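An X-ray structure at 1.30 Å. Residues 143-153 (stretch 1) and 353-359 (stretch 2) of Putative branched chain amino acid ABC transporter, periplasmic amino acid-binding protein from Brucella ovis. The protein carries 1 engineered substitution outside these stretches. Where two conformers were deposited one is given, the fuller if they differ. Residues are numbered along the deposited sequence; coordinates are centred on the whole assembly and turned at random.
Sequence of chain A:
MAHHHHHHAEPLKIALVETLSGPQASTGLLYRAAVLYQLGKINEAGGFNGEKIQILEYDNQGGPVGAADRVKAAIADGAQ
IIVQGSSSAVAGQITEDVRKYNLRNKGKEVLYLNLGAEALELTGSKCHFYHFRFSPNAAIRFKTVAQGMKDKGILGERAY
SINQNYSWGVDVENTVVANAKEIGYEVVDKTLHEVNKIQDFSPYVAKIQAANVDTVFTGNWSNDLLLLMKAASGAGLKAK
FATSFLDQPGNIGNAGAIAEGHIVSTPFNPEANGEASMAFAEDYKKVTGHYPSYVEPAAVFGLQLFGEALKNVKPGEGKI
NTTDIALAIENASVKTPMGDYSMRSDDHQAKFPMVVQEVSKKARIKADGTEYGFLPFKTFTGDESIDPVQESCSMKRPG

Stretch 1 143-153: KTVAQGMKDKG
Stretch 2 (353-359) PMVVQEV

Residues 143-152 form the last turns of an α-helix that begins earlier in the chain, with phi/psi near -63/-43 through most of its length and -86/-15 at Lys152. Residues 354-359 form a strand that continues beyond the stretch, mostly near -120/140, with Val356 at -94/134 and Val359 at -76/123. The helix packs across the strand with axes 8.4 Å apart at closest approach and N-to-C directions 59° apart, a signed crossing angle of -59°. The CA atoms of Thr144 and Met354 lie 7.2 Å apart, and those of Val145 and Val356 6.0 Å. Alternation along the strand turns Met354, Val356 and Glu358 toward the helix, while Val355 (chi1 t) points away; Gln357 (m, t, chi3 67°) and Val359 (chi1 t) make no contact with it.

Lys143 (chi t, t, p, m) makes no contact with the strand; its carbonyl O accepts the helical bond from Gln147 N at 2.8 Å. Thr144 (chi1 p) directs its CA-to-CB bond toward the strand. Its OG1 lies 3.9 Å from CE of Met354, whose m, m, m side chain is folded rather than extended. That is a van der Waals contact; the hydroxyl finds its hydrogen bond elsewhere in the structure. The carbonyl O of Thr144 comes 3.5 Å from CG2 of Val356 while accepting from Gly148 N at 2.9 Å, so the methyl packs against a backbone carbonyl whose bonding is already met.

Val145 (chi1 p) points sideways, and its CG2 meets CG1 of Val356 at 4.3 Å, joining two buried, branched side chains. Val356 (chi1 t) has the largest area covered in this contact, and it touches Thr144, Val145 and Gly148. Ala146 points away from the strand. Gln147 (t, p, chi3 46°) starts sideways and its end leads away; its NE2 donates to OD1 of Asp151 at 2.9 Å, an i to i+4 side-chain bond that spans one helical turn.

At Gly148 the helix presents bare backbone to Val356. Its CA lies 4.2 Å from CG2 of Val356, and an ideal CB would point toward the strand and stand only 2.7 Å from that same CG2, a clash; glycine leaves the room that the valine methyl occupies. The CA-to-CB bond of Met149 (m, t, p) points sideways and the side chain does not reach the strand, whereas Lys150 (all t) and Asp151 (chi1 m) are exposed and out of its reach.

Lys152 reaches back toward the strand, with chi1 to chi3 t and chi4 p. Glu358 answers with chi1 p, chi2 t and chi3 -68°. NZ of Lys152 and OE2 of Glu358 form a salt bridge at 3.4 Å that includes a weak hydrogen bond. A water reinforces the pair, donating to OE2 of Glu358 at 2.6 Å and weakly accepting from NZ of Lys152 at 3.3 Å. Opposite charges thus join at the exposed end of an otherwise buried contact.

Gly153 ends the helix at phi/psi 84/23 in a Schellman motif, its N bonded to Lys150 O at 3.1 Å and weakly to Met149 O at 2.9 Å. Here a CB would jam against the preceding carbonyl O, so this backbone itself calls for glycine.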

# COMPACT_ATOMS: atom_id res chain seq x y z
N LYS A 143 -4.18 5.27 -12.30
CA LYS A 143 -5.41 5.77 -12.89
C LYS A 143 -5.93 6.93 -12.06
O LYS A 143 -6.23 8.01 -12.58
CB LYS A 143 -6.47 4.67 -12.92
CG LYS A 143 -7.87 5.21 -13.19
CD LYS A 143 -8.95 4.17 -12.92
CE LYS A 143 -9.23 3.97 -11.43
NZ LYS A 143 -8.38 2.91 -10.82
N THR A 144 -6.03 6.72 -10.74
CA THR A 144 -6.60 7.77 -9.90
C THR A 144 -5.75 9.04 -9.85
O THR A 144 -6.30 10.14 -9.91
CB THR A 144 -6.98 7.30 -8.46
OG1 THR A 144 -5.81 6.82 -7.78
CG2 THR A 144 -8.04 6.20 -8.49
N VAL A 145 -4.43 8.90 -9.75
CA VAL A 145 -3.61 10.11 -9.67
C VAL A 145 -3.72 10.93 -10.95
O VAL A 145 -3.87 12.16 -10.90
CB VAL A 145 -2.12 9.82 -9.27
CG1 VAL A 145 -1.29 9.30 -10.45
CG2 VAL A 145 -1.49 11.06 -8.67
N ALA A 146 -3.70 10.26 -12.10
CA ALA A 146 -3.77 10.96 -13.37
C ALA A 146 -5.16 11.55 -13.61
O ALA A 146 -5.30 12.71 -14.01
CB ALA A 146 -3.37 10.02 -14.51
N GLN A 147 -6.20 10.75 -13.36
CA GLN A 147 -7.56 11.24 -13.55
C GLN A 147 -7.89 12.40 -12.61
O GLN A 147 -8.56 13.35 -13.02
CB GLN A 147 -8.58 10.11 -13.38
CG GLN A 147 -10.00 10.53 -13.72
CD GLN A 147 -10.16 10.84 -15.19
OE1 GLN A 147 -9.69 10.09 -16.05
NE2 GLN A 147 -10.81 11.95 -15.49
N GLY A 148 -7.43 12.33 -11.37
CA GLY A 148 -7.63 13.41 -10.42
C GLY A 148 -7.00 14.71 -10.90
O GLY A 148 -7.62 15.77 -10.86
N MET A 149 -5.76 14.62 -11.37
CA MET A 149 -5.09 15.79 -11.95
C MET A 149 -5.86 16.33 -13.15
O MET A 149 -6.03 17.55 -13.29
CB MET A 149 -3.66 15.44 -12.34
CG MET A 149 -2.79 15.13 -11.13
SD MET A 149 -1.13 14.59 -11.56
CE MET A 149 -0.44 16.14 -12.17
N LYS A 150 -6.34 15.44 -14.01
CA LYS A 150 -7.15 15.84 -15.16
C LYS A 150 -8.43 16.57 -14.73
O LYS A 150 -8.77 17.61 -15.28
CB LYS A 150 -7.49 14.62 -16.02
CG LYS A 150 -8.33 14.94 -17.25
CD LYS A 150 -8.55 13.69 -18.07
CE LYS A 150 -9.34 13.96 -19.34
NZ LYS A 150 -9.29 12.78 -20.25
N ASP A 151 -9.12 16.03 -13.72
CA ASP A 151 -10.36 16.64 -13.22
C ASP A 151 -10.10 18.05 -12.67
O ASP A 151 -10.96 18.93 -12.75
CB ASP A 151 -11.00 15.77 -12.13
CG ASP A 151 -11.54 14.44 -12.66
OD1 ASP A 151 -11.62 14.25 -13.89
OD2 ASP A 151 -11.90 13.58 -11.82
N LYS A 152 -8.92 18.24 -12.09
CA LYS A 152 -8.56 19.51 -11.47
C LYS A 152 -7.99 20.50 -12.49
O LYS A 152 -7.90 21.70 -12.23
CB LYS A 152 -7.56 19.28 -10.33
CG LYS A 152 -7.22 20.53 -9.51
CD LYS A 152 -6.14 20.27 -8.48
CE LYS A 152 -5.59 21.56 -7.91
NZ LYS A 152 -6.65 22.43 -7.33
N GLY A 153 -7.62 20.00 -13.66
CA GLY A 153 -7.08 20.84 -14.71
C GLY A 153 -5.58 21.10 -14.57
O GLY A 153 -5.07 22.08 -15.11
N PRO A 353 -12.28 3.95 -1.23
CA PRO A 353 -12.05 5.23 -1.91
C PRO A 353 -10.57 5.60 -2.01
O PRO A 353 -9.73 5.13 -1.23
CB PRO A 353 -12.78 6.25 -1.02
CG PRO A 353 -13.54 5.47 -0.03
CD PRO A 353 -12.93 4.11 0.07
N MET A 354 -10.26 6.47 -2.98
CA MET A 354 -8.93 7.03 -3.16
C MET A 354 -9.01 8.55 -3.15
O MET A 354 -9.93 9.14 -3.70
CB MET A 354 -8.31 6.54 -4.47
CG MET A 354 -7.93 5.06 -4.45
SD MET A 354 -6.56 4.68 -3.31
CE MET A 354 -5.18 5.34 -4.24
N VAL A 355 -8.02 9.17 -2.53
CA VAL A 355 -7.98 10.62 -2.39
C VAL A 355 -6.74 11.16 -3.07
O VAL A 355 -5.62 10.78 -2.72
CB VAL A 355 -7.93 11.01 -0.91
CG1 VAL A 355 -8.10 12.52 -0.75
CG2 VAL A 355 -8.98 10.27 -0.15
N VAL A 356 -6.94 12.04 -4.04
CA VAL A 356 -5.83 12.68 -4.72
C VAL A 356 -5.53 14.01 -4.03
O VAL A 356 -6.44 14.78 -3.72
CB VAL A 356 -6.11 12.87 -6.22
CG1 VAL A 356 -4.81 13.18 -6.94
CG2 VAL A 356 -6.73 11.59 -6.79
N GLN A 357 -4.25 14.25 -3.78
CA GLN A 357 -3.79 15.29 -2.87
C GLN A 357 -2.63 16.08 -3.46
O GLN A 357 -1.79 15.52 -4.18
CB GLN A 357 -3.32 14.65 -1.56
CG GLN A 357 -4.38 13.84 -0.83
CD GLN A 357 -3.80 12.75 0.04
OE1 GLN A 357 -3.12 13.03 1.03
NE2 GLN A 357 -4.05 11.49 -0.33
N GLU A 358 -2.58 17.37 -3.14
CA GLU A 358 -1.50 18.24 -3.61
C GLU A 358 -0.70 18.78 -2.43
O GLU A 358 -1.25 19.00 -1.35
CB GLU A 358 -2.07 19.41 -4.41
CG GLU A 358 -3.00 20.32 -3.61
CD GLU A 358 -3.57 21.45 -4.44
OE1 GLU A 358 -2.79 22.34 -4.84
OE2 GLU A 358 -4.79 21.45 -4.68
N VAL A 359 0.60 18.99 -2.62
CA VAL A 359 1.41 19.61 -1.58
C VAL A 359 1.12 21.11 -1.55
O VAL A 359 1.27 21.80 -2.56
CB VAL A 359 2.90 19.35 -1.82
CG1 VAL A 359 3.73 20.00 -0.72
CG2 VAL A 359 3.17 17.84 -1.88
O HOH W 1 -7.11 22.49 -4.03